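Uncharacterized protein Q99UF4 (Staphylococcus aureus, PDB 3B2N) is probably a DNA-binding response regulator of the LuxR family, whose receiver domain of the CheY type would take part in transcriptional control. Local coordinates at residues K43-Y48 and K74-K79. Numbering follows the deposited sequence.
Sequences KLIEEY and KHLNIK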
ATOM      1  N   LYS A  43      -5.511  10.470  -5.482  1.00 32.66           N
ATOM      2  CA  LYS A  43      -6.793  10.802  -6.073  1.00 35.53           C
ATOM      3  C   LYS A  43      -7.742   9.597  -6.079  1.00 35.80           C
ATOM      4  O   LYS A  43      -8.892   9.717  -5.681  1.00 35.87           O
ATOM      5  CB  LYS A  43      -6.648  11.398  -7.497  1.00 36.63           C
ATOM      6  CG  LYS A  43      -5.778  12.680  -7.671  1.00 70.80           C
ATOM      7  CD  LYS A  43      -5.794  13.705  -6.503  1.00 51.70           C
ATOM      8  CE  LYS A  43      -7.167  14.391  -6.233  1.00 76.71           C
ATOM      9  NZ  LYS A  43      -7.448  15.676  -6.990  1.00 60.10           N
ATOM     10  N   LEU A  44      -7.258   8.440  -6.519  1.00 35.98           N
ATOM     11  CA  LEU A  44      -8.043   7.198  -6.470  1.00 35.55           C
ATOM     12  C   LEU A  44      -8.515   6.893  -5.038  1.00 35.00           C
ATOM     13  O   LEU A  44      -9.674   6.577  -4.812  1.00 35.33           O
ATOM     14  CB  LEU A  44      -7.229   6.027  -7.031  1.00 34.69           C
ATOM     15  CG  LEU A  44      -6.953   6.136  -8.525  1.00 44.81           C
ATOM     16  CD1 LEU A  44      -5.726   5.349  -8.927  1.00 32.48           C
ATOM     17  CD2 LEU A  44      -8.171   5.678  -9.297  1.00 34.49           C
ATOM     18  N   ILE A  45      -7.612   6.998  -4.081  1.00 34.04           N
ATOM     19  CA  ILE A  45      -7.951   6.785  -2.674  1.00 36.87           C
ATOM     20  C   ILE A  45      -9.109   7.687  -2.204  1.00 39.60           C
ATOM     21  O   ILE A  45     -10.067   7.210  -1.598  1.00 40.52           O
ATOM     22  CB  ILE A  45      -6.678   6.939  -1.789  1.00 37.18           C
ATOM     23  CG1 ILE A  45      -5.689   5.796  -2.067  1.00 37.69           C
ATOM     24  CG2 ILE A  45      -6.990   7.002  -0.281  1.00 37.79           C
ATOM     25  CD1 ILE A  45      -4.266   6.091  -1.558  1.00 36.76           C
ATOM     26  N   GLU A  46      -9.037   8.983  -2.496  1.00 40.81           N
ATOM     27  CA  GLU A  46     -10.129   9.895  -2.115  1.00 42.35           C
ATOM     28  C   GLU A  46     -11.426   9.597  -2.881  1.00 41.98           C
ATOM     29  O   GLU A  46     -12.509   9.649  -2.310  1.00 41.95           O
ATOM     30  CB  GLU A  46      -9.727  11.366  -2.278  1.00 42.36           C
ATOM     31  CG  GLU A  46      -8.644  11.790  -1.325  1.00 64.95           C
ATOM     32  CD  GLU A  46      -8.039  13.139  -1.673  1.00 55.00           C
ATOM     33  OE1 GLU A  46      -7.684  13.877  -0.719  1.00 67.16           O
ATOM     34  OE2 GLU A  46      -7.920  13.465  -2.888  1.00 69.12           O
ATOM     35  N   GLU A  47     -11.310   9.275  -4.162  1.00 41.72           N
ATOM     36  CA  GLU A  47     -12.465   8.874  -4.941  1.00 43.64           C
ATOM     37  C   GLU A  47     -13.125   7.594  -4.397  1.00 44.38           C
ATOM     38  O   GLU A  47     -14.353   7.580  -4.215  1.00 43.83           O
ATOM     39  CB  GLU A  47     -12.115   8.705  -6.428  1.00 43.98           C
ATOM     40  CG  GLU A  47     -13.310   8.356  -7.324  1.00 67.98           C
ATOM     41  CD  GLU A  47     -12.911   7.792  -8.697  1.00 52.38           C
ATOM     42  OE1 GLU A  47     -13.824   7.489  -9.502  1.00 71.28           O
ATOM     43  OE2 GLU A  47     -11.697   7.651  -8.987  1.00 71.58           O
ATOM     44  N   TYR A  48     -12.333   6.538  -4.145  1.00 43.29           N
ATOM     45  CA  TYR A  48     -12.904   5.197  -3.855  1.00 43.17           C
ATOM     46  C   TYR A  48     -13.017   4.810  -2.374  1.00 43.31           C
ATOM     47  O   TYR A  48     -13.721   3.848  -2.051  1.00 43.42           O
ATOM     48  CB  TYR A  48     -12.148   4.080  -4.584  1.00 43.46           C
ATOM     49  CG  TYR A  48     -12.349   4.040  -6.072  1.00 49.64           C
ATOM     50  CD1 TYR A  48     -13.530   3.522  -6.625  1.00 50.59           C
ATOM     51  CD2 TYR A  48     -11.348   4.507  -6.944  1.00 45.15           C
ATOM     52  CE1 TYR A  48     -13.716   3.487  -8.011  1.00 51.95           C
ATOM     53  CE2 TYR A  48     -11.512   4.488  -8.310  1.00 46.13           C
ATOM     54  CZ  TYR A  48     -12.697   3.968  -8.855  1.00 56.75           C
ATOM     55  OH  TYR A  48     -12.865   3.934 -10.228  1.00 51.96           O
ATOM     56  N   LYS A  74      -5.449  13.824   6.960  1.00 38.06           N
ATOM     57  CA  LYS A  74      -6.885  13.940   6.721  1.00 36.72           C
ATOM     58  C   LYS A  74      -7.724  12.977   7.526  1.00 36.14           C
ATOM     59  O   LYS A  74      -8.935  12.923   7.338  1.00 36.35           O
ATOM     60  CB  LYS A  74      -7.208  13.708   5.253  1.00 36.40           C
ATOM     61  CG  LYS A  74      -6.608  14.706   4.311  1.00 54.10           C
ATOM     62  CD  LYS A  74      -7.080  14.368   2.927  1.00 45.75           C
ATOM     63  CE  LYS A  74      -7.197  15.608   2.061  1.00 57.32           C
ATOM     64  NZ  LYS A  74      -6.199  15.538   0.963  1.00 51.77           N
ATOM     65  N   HIS A  75      -7.085  12.175   8.370  1.00 36.41           N
ATOM     66  CA  HIS A  75      -7.807  11.225   9.235  1.00 37.43           C
ATOM     67  C   HIS A  75      -8.719  10.249   8.501  1.00 38.02           C
ATOM     68  O   HIS A  75      -9.806   9.939   8.981  1.00 39.53           O
ATOM     69  CB  HIS A  75      -8.607  11.989  10.304  1.00 35.98           C
ATOM     70  CG  HIS A  75      -7.730  12.727  11.253  1.00 34.26           C
ATOM     71  ND1 HIS A  75      -6.927  12.077  12.169  1.00 33.32           N
ATOM     72  CD2 HIS A  75      -7.477  14.051  11.398  1.00 37.24           C
ATOM     73  CE1 HIS A  75      -6.234  12.968  12.850  1.00 34.82           C
ATOM     74  NE2 HIS A  75      -6.564  14.176  12.419  1.00 33.76           N
ATOM     75  N   LEU A  76      -8.283   9.781   7.343  1.00 36.36           N
ATOM     76  CA  LEU A  76      -9.058   8.839   6.583  1.00 36.84           C
ATOM     77  C   LEU A  76      -9.036   7.481   7.253  1.00 37.62           C
ATOM     78  O   LEU A  76      -8.019   7.063   7.811  1.00 38.16           O
ATOM     79  CB  LEU A  76      -8.509   8.733   5.168  1.00 36.56           C
ATOM     80  CG  LEU A  76      -8.470  10.016   4.342  1.00 38.67           C
ATOM     81  CD1 LEU A  76      -7.998   9.700   2.906  1.00 36.08           C
ATOM     82  CD2 LEU A  76      -9.837  10.742   4.392  1.00 37.25           C
ATOM     83  N   ASN A  77     -10.176   6.810   7.200  1.00 37.55           N
ATOM     84  CA  ASN A  77     -10.352   5.492   7.770  1.00 38.94           C
ATOM     85  C   ASN A  77      -9.767   4.378   6.856  1.00 37.69           C
ATOM     86  O   ASN A  77     -10.491   3.603   6.230  1.00 37.67           O
ATOM     87  CB  ASN A  77     -11.843   5.272   8.020  1.00 41.09           C
ATOM     88  CG  ASN A  77     -12.104   4.072   8.854  1.00 51.33           C
ATOM     89  OD1 ASN A  77     -11.308   3.731   9.724  1.00 51.97           O
ATOM     90  ND2 ASN A  77     -13.219   3.405   8.600  1.00 47.22           N
ATOM     91  N   ILE A  78      -8.448   4.322   6.787  1.00 35.64           N
ATOM     92  CA  ILE A  78      -7.763   3.518   5.774  1.00 35.35           C
ATOM     93  C   ILE A  78      -6.543   2.908   6.414  1.00 33.37           C
ATOM     94  O   ILE A  78      -5.754   3.640   7.001  1.00 32.76           O
ATOM     95  CB  ILE A  78      -7.297   4.353   4.533  1.00 35.35           C
ATOM     96  CG1 ILE A  78      -8.475   5.141   3.954  1.00 41.89           C
ATOM     97  CG2 ILE A  78      -6.620   3.391   3.418  1.00 30.87           C
ATOM     98  CD1 ILE A  78      -8.205   5.861   2.606  1.00 35.03           C
ATOM     99  N   LYS A  79      -6.413   1.582   6.313  1.00 33.27           N
ATOM    100  CA  LYS A  79      -5.190   0.888   6.737  1.00 32.72           C
ATOM    101  C   LYS A  79      -4.117   1.040   5.647  1.00 31.63           C
ATOM    102  O   LYS A  79      -4.417   0.992   4.432  1.00 30.37           O
ATOM    103  CB  LYS A  79      -5.466  -0.582   7.040  1.00 34.55           C
ATOM    104  CG  LYS A  79      -6.618  -0.841   8.026  1.00 34.88           C
ATOM    105  CD  LYS A  79      -6.258  -0.293   9.356  1.00 42.23           C
ATOM    106  CE  LYS A  79      -7.200  -0.809  10.436  1.00 41.82           C
ATOM    107  NZ  LYS A  79      -6.896  -0.044  11.665  1.00 51.42           N
TER
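Lys74 NZ is gripped by two carboxylates, Glu46 across the contact and Glu70 on the helix that Lys74 follows. Its salt bridge to Glu46 is short, 2.8 Å from NZ to OE1, and the angle CD-OE1-NZ, about 163°, puts the ammonium almost straight beyond the C-O bond. The Glu46 side chain is extended beyond CG (chi2 168°), which carries the carboxylate out from its helix although its CB does not point at the loop. Lys74 bends at chi3 and chi4 and comes in at about a right angle to it, bringing CE to 3.3 Å from Glu46 OE1. With acids from two helices sharing one ammonium, their mutual repulsion is probably eased.

Beside this salt bridge the contact is aliphatic and rests largely on one methyl. Ile45 CG2 lies 3.3 Å from Ile78 CD1, tighter than an ordinary carbon contact, and 4.3 Å from Leu76 CD1. Even so, the backbones stay well separated: the nearest CA atoms, those of Glu46 and Leu76, are 8.8 Å apart, so side chains alone span the gap.

In the loop, His75 closes helix 64-73 with a Schellman motif, and Asn77 centres an inverse gamma turn before strand 79-84. This helix-to-strand connection of the alternating beta-alpha receiver fold thus packs against helix 38-48, with Ile45 also touching Val67 and Ile71 of helix 64-73, and both Ile45 and Ile78 reaching Val53 of strand 52-55.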